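Local coordinates for 3-oxoacyl-(acyl-carrier protein) synthase II (Thermus thermophilus, PDB 1J3N) that probably catalyses the condensation step of fatty acid elongation, joining a growing acyl chain to a two-carbon unit from malonyl-(acyl-carrier protein), at residues V329-M335 against P361-N365; T351-L355 against A404-V408. One frame throughout, in Å; residues are numbered along the deposited sequence.

Contact 1 (V329-M335 against P361-N365)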
loop_
_atom_site.group_PDB
_atom_site.type_symbol
_atom_site.label_atom_id
_atom_site.label_comp_id
_atom_site.label_asym_id
_atom_site.label_seq_id
_atom_site.Cartn_x
_atom_site.Cartn_y
_atom_site.Cartn_z
ATOM N N VAL A 329 8.269 14.914 -24.878
ATOM C CA VAL A 329 7.562 14.769 -23.617
ATOM C C VAL A 329 6.098 15.129 -23.813
ATOM O O VAL A 329 5.781 16.147 -24.428
ATOM C CB VAL A 329 8.171 15.708 -22.530
ATOM C CG1 VAL A 329 7.581 15.388 -21.161
ATOM C CG2 VAL A 329 9.690 15.569 -22.499
ATOM N N SER A 330 5.197 14.286 -23.321
ATOM C CA SER A 330 3.777 14.603 -23.442
ATOM C C SER A 330 3.045 14.187 -22.173
ATOM O O SER A 330 3.442 13.242 -21.487
ATOM C CB SER A 330 3.155 13.931 -24.680
ATOM O OG SER A 330 2.790 12.584 -24.444
ATOM N N SER A 331 1.989 14.921 -21.848
ATOM C CA SER A 331 1.212 14.624 -20.660
ATOM C C SER A 331 -0.165 14.106 -21.015
ATOM O O SER A 331 -0.967 14.810 -21.634
ATOM C CB SER A 331 1.071 15.867 -19.782
ATOM O OG SER A 331 0.219 15.604 -18.680
ATOM N N THR A 332 -0.429 12.868 -20.610
ATOM C CA THR A 332 -1.714 12.231 -20.849
ATOM C C THR A 332 -2.780 13.036 -20.096
ATOM O O THR A 332 -3.914 13.189 -20.561
ATOM C CB THR A 332 -1.711 10.781 -20.308
ATOM O OG1 THR A 332 -0.649 10.043 -20.927
ATOM C CG2 THR A 332 -3.049 10.088 -20.590
ATOM N N LYS A 333 -2.389 13.569 -18.940
ATOM C CA LYS A 333 -3.298 14.336 -18.093
ATOM C C LYS A 333 -3.954 15.519 -18.790
ATOM O O LYS A 333 -4.944 16.065 -18.303
ATOM C CB LYS A 333 -2.568 14.810 -16.837
ATOM C CG LYS A 333 -2.095 13.672 -15.938
ATOM C CD LYS A 333 -1.680 14.184 -14.556
ATOM C CE LYS A 333 -1.337 13.031 -13.606
ATOM N NZ LYS A 333 -0.141 12.252 -14.039
ATOM N N SER A 334 -3.402 15.919 -19.932
ATOM C CA SER A 334 -3.974 17.020 -20.691
ATOM C C SER A 334 -5.336 16.564 -21.212
ATOM O O SER A 334 -6.265 17.367 -21.344
ATOM C CB SER A 334 -3.067 17.380 -21.868
ATOM O OG SER A 334 -2.873 16.262 -22.713
ATOM N N MET A 335 -5.450 15.263 -21.484
ATOM C CA MET A 335 -6.686 14.689 -22.007
ATOM C C MET A 335 -7.626 14.034 -20.997
ATOM O O MET A 335 -8.843 14.236 -21.061
ATOM C CB MET A 335 -6.360 13.671 -23.097
ATOM C CG MET A 335 -5.757 14.278 -24.351
ATOM S SD MET A 335 -5.184 13.009 -25.496
ATOM C CE MET A 335 -3.540 12.730 -24.872
ATOM N N PRO A 361 1.772 10.124 -28.126
ATOM C CA PRO A 361 0.544 10.855 -27.798
ATOM C C PRO A 361 0.867 12.321 -27.530
ATOM O O PRO A 361 1.935 12.636 -27.011
ATOM C CB PRO A 361 0.022 10.113 -26.570
ATOM C CG PRO A 361 1.271 9.630 -25.916
ATOM C CD PRO A 361 2.082 9.127 -27.086
ATOM N N PRO A 362 -0.057 13.231 -27.875
ATOM C CA PRO A 362 0.122 14.677 -27.688
ATOM C C PRO A 362 -0.256 15.236 -26.323
ATOM O O PRO A 362 -0.920 14.582 -25.515
ATOM C CB PRO A 362 -0.784 15.255 -28.756
ATOM C CG PRO A 362 -1.989 14.356 -28.601
ATOM C CD PRO A 362 -1.354 12.961 -28.529
ATOM N N THR A 363 0.174 16.469 -26.091
ATOM C CA THR A 363 -0.161 17.186 -24.876
ATOM C C THR A 363 -1.094 18.238 -25.448
ATOM O O THR A 363 -0.632 19.216 -26.045
ATOM C CB THR A 363 1.060 17.902 -24.253
ATOM O OG1 THR A 363 2.067 16.944 -23.913
ATOM C CG2 THR A 363 0.650 18.646 -22.993
ATOM N N ILE A 364 -2.401 18.036 -25.312
ATOM C CA ILE A 364 -3.343 19.016 -25.851
ATOM C C ILE A 364 -3.397 20.287 -25.002
ATOM O O ILE A 364 -2.802 20.357 -23.926
ATOM C CB ILE A 364 -4.780 18.429 -25.975
ATOM C CG1 ILE A 364 -5.373 18.160 -24.591
ATOM C CG2 ILE A 364 -4.748 17.135 -26.797
ATOM C CD1 ILE A 364 -6.855 17.792 -24.635
ATOM N N ASN A 365 -4.103 21.293 -25.509
ATOM C CA ASN A 365 -4.272 22.573 -24.830
ATOM C C ASN A 365 -2.983 23.375 -24.683
ATOM O O ASN A 365 -2.941 24.359 -23.942
ATOM C CB ASN A 365 -4.900 22.375 -23.444
ATOM C CG ASN A 365 -6.324 21.835 -23.510
ATOM O OD1 ASN A 365 -7.067 22.106 -24.459
ATOM N ND2 ASN A 365 -6.717 21.086 -22.483
HETATM O O HOH W 1 0.334 11.992 -24.164
#
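Thr363 and Ser334 knit the loop 361-365 to the turn by which strand 328-330 passes into helix 333-336, in the C-terminal half of a thiolase-type fold. The hydroxyl of Thr363, beside its own backbone N, meets Ser331 N at OG1 (2.9 Å, 152° at the hydrogen); the same hydroxyl also bonds Phe377 O, so Thr363 bridges two chain segments. Ser334 has its hydroxyl between backbone N and carbonyl carbon (chi1 58°). From there OG is 2.6 Å from Ser331 O, to which it donates almost along the C=O direction, and it receives a weak bond from Ile364 N. Serine suits this turn because one short hydroxyl both donates and accepts. Upstream, Ser330 OG donates a hydrogen bond to Pro361 O (2.7 Å), from above the carbonyl plane rather than on a lone pair; a water, doubtfully close to Ser330 OG, also reaches Pro362 O. Flexible Met335 and branched Ile364 supply the apolar part, their side chains running obliquely across each other with Met335 CG 3.7 Å from Ile364 CD1. The bend at chi3 (-87°) turns the methionine's methyl toward the loop, where Met335 CE lies 3.3 Å from Pro362 O.

Contact 2 (T351-L355 against A404-V408)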
loop_
_atom_site.group_PDB
_atom_site.type_symbol
_atom_site.label_atom_id
_atom_site.label_comp_id
_atom_site.label_asym_id
_atom_site.label_seq_id
_atom_site.Cartn_x
_atom_site.Cartn_y
_atom_site.Cartn_z
ATOM N N THR A 351 2.066 4.907 -22.310
ATOM C CA THR A 351 3.498 4.846 -22.600
ATOM C C THR A 351 3.862 3.563 -23.339
ATOM O O THR A 351 4.695 3.572 -24.243
ATOM C CB THR A 351 4.332 4.950 -21.301
ATOM O OG1 THR A 351 3.986 6.164 -20.615
ATOM C CG2 THR A 351 5.819 4.967 -21.621
ATOM N N VAL A 352 3.238 2.455 -22.955
ATOM C CA VAL A 352 3.490 1.183 -23.620
ATOM C C VAL A 352 2.905 1.220 -25.033
ATOM O O VAL A 352 3.490 0.665 -25.959
ATOM C CB VAL A 352 2.857 0.001 -22.831
ATOM C CG1 VAL A 352 2.827 -1.254 -23.683
ATOM C CG2 VAL A 352 3.655 -0.250 -21.572
ATOM N N GLN A 353 1.759 1.889 -25.189
ATOM C CA GLN A 353 1.089 2.003 -26.489
ATOM C C GLN A 353 1.903 2.843 -27.475
ATOM O O GLN A 353 1.902 2.571 -28.675
ATOM C CB GLN A 353 -0.307 2.617 -26.334
ATOM C CG GLN A 353 -1.296 1.760 -25.545
ATOM C CD GLN A 353 -2.689 2.370 -25.477
ATOM O OE1 GLN A 353 -2.848 3.555 -25.180
ATOM N NE2 GLN A 353 -3.710 1.550 -25.728
ATOM N N ALA A 354 2.588 3.867 -26.973
ATOM C CA ALA A 354 3.406 4.720 -27.829
ATOM C C ALA A 354 4.603 3.940 -28.386
ATOM O O ALA A 354 5.010 4.162 -29.522
ATOM C CB ALA A 354 3.893 5.936 -27.060
ATOM N N LEU A 355 5.170 3.042 -27.582
ATOM C CA LEU A 355 6.311 2.236 -28.021
ATOM C C LEU A 355 5.876 1.197 -29.044
ATOM O O LEU A 355 6.493 1.035 -30.097
ATOM C CB LEU A 355 6.950 1.510 -26.832
ATOM C CG LEU A 355 7.736 2.306 -25.790
ATOM C CD1 LEU A 355 8.109 1.391 -24.637
ATOM C CD2 LEU A 355 8.980 2.895 -26.419
ATOM N N ALA A 404 10.595 2.519 -16.606
ATOM C CA ALA A 404 11.326 2.580 -17.861
ATOM C C ALA A 404 10.868 1.424 -18.737
ATOM O O ALA A 404 10.948 0.257 -18.343
ATOM C CB ALA A 404 12.832 2.481 -17.606
ATOM N N PHE A 405 10.397 1.756 -19.934
ATOM C CA PHE A 405 9.916 0.757 -20.872
ATOM C C PHE A 405 10.828 0.645 -22.084
ATOM O O PHE A 405 11.383 1.635 -22.556
ATOM C CB PHE A 405 8.495 1.108 -21.316
ATOM C CG PHE A 405 7.458 0.894 -20.242
ATOM C CD1 PHE A 405 7.088 -0.396 -19.858
ATOM C CD2 PHE A 405 6.847 1.980 -19.618
ATOM C CE1 PHE A 405 6.121 -0.603 -18.872
ATOM C CE2 PHE A 405 5.876 1.782 -18.627
ATOM C CZ PHE A 405 5.516 0.489 -18.258
ATOM N N LYS A 406 10.978 -0.575 -22.586
ATOM C CA LYS A 406 11.821 -0.823 -23.750
ATOM C C LYS A 406 11.007 -1.399 -24.901
ATOM O O LYS A 406 10.221 -2.327 -24.708
ATOM C CB LYS A 406 12.948 -1.798 -23.390
ATOM C CG LYS A 406 13.759 -2.257 -24.589
ATOM C CD LYS A 406 14.800 -3.300 -24.209
ATOM C CE LYS A 406 15.551 -3.771 -25.448
ATOM N NZ LYS A 406 16.581 -4.794 -25.115
ATOM N N ARG A 407 11.192 -0.839 -26.093
ATOM C CA ARG A 407 10.485 -1.311 -27.279
ATOM C C ARG A 407 11.018 -2.682 -27.676
ATOM O O ARG A 407 12.222 -2.868 -27.853
ATOM C CB ARG A 407 10.670 -0.329 -28.445
ATOM C CG ARG A 407 10.002 -0.772 -29.746
ATOM C CD ARG A 407 10.262 0.198 -30.893
ATOM N NE ARG A 407 11.683 0.324 -31.214
ATOM C CZ ARG A 407 12.471 -0.694 -31.556
ATOM N NH1 ARG A 407 11.986 -1.927 -31.624
ATOM N NH2 ARG A 407 13.749 -0.478 -31.839
ATOM N N VAL A 408 10.112 -3.643 -27.805
ATOM C CA VAL A 408 10.480 -5.000 -28.183
ATOM C C VAL A 408 10.342 -5.152 -29.697
ATOM O O VAL A 408 9.787 -4.225 -30.329
ATOM C CB VAL A 408 9.572 -6.028 -27.458
ATOM C CG1 VAL A 408 9.792 -7.425 -28.007
ATOM C CG2 VAL A 408 9.870 -6.009 -25.973
ATOM O OXT VAL A 408 10.791 -6.180 -30.239
#
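Phe405 receives three side chains of segment 351-355 in helix 343-357. Val352 comes over one face of the ring: its CG2, the branch beside the backbone N, is the one that reaches it, standing 3.8 Å from the centroid and 15° off the normal, a CH-pi contact in which a slim branched residue gives a methyl to the pi cloud. Thr351 brings CG2 obliquely to the ring, 3.7 Å from Phe405 CD2. Its two branches divide the work: the methyl packs here, while OG1 returns to Glu347 O one turn back, so the buried hydroxyl is satisfied within its own helix. Leu355 crosses the phenylalanine at about a right angle, and the approach is tight, with Leu355 CD1 only 3.4 Å from Phe405 CB; the other methyl, Leu355 CD2, lies 4.2 Å from Arg407 CB.

Arginine suits this margin because its chain is apolar near the backbone and charged at its tip. Arg407 CD passes 3.9 Å from Leu355 O; the bend at chi3 (61°) then turns the guanidinium away, and NH2 forms a salt bridge with Asp387.

Leu255, in strand 253-262, also packs on Phe405. The axes of helix residues 351-355 and strand residues 404-406 run 25° apart in direction, with a closest approach of 9.0 Å, as in a helix laid on a sheet of the layered thiolase fold. Strand 399-406 lies between strands 253-262 and 388-394, antiparallel to both, and helix 343-357, packed on it here, meets helix 19-28 through Gln353.

Overall arrangement
Both contacts are largely buried, but they differ in chemistry. Contact 1, at a strand-to-helix turn and a loop without regular structure, is mainly polar: serine and threonine hydroxyls bond to backbone groups of the turn and the loop, with a smaller apolar patch beside them. Contact 2 joins a regular helix to a regular strand, the helix bonding within itself and the strand to its neighbours in the sheet, and it is almost all apolar packing, with no hydrogen bond across it; its polar fringe lies toward the C-terminus. Their centres are about 17 Å apart, and they touch where Pro361 CD meets Ala354 CB at 3.7 Å. Both reach the same mixed sheet, and their segments alternate along the chain.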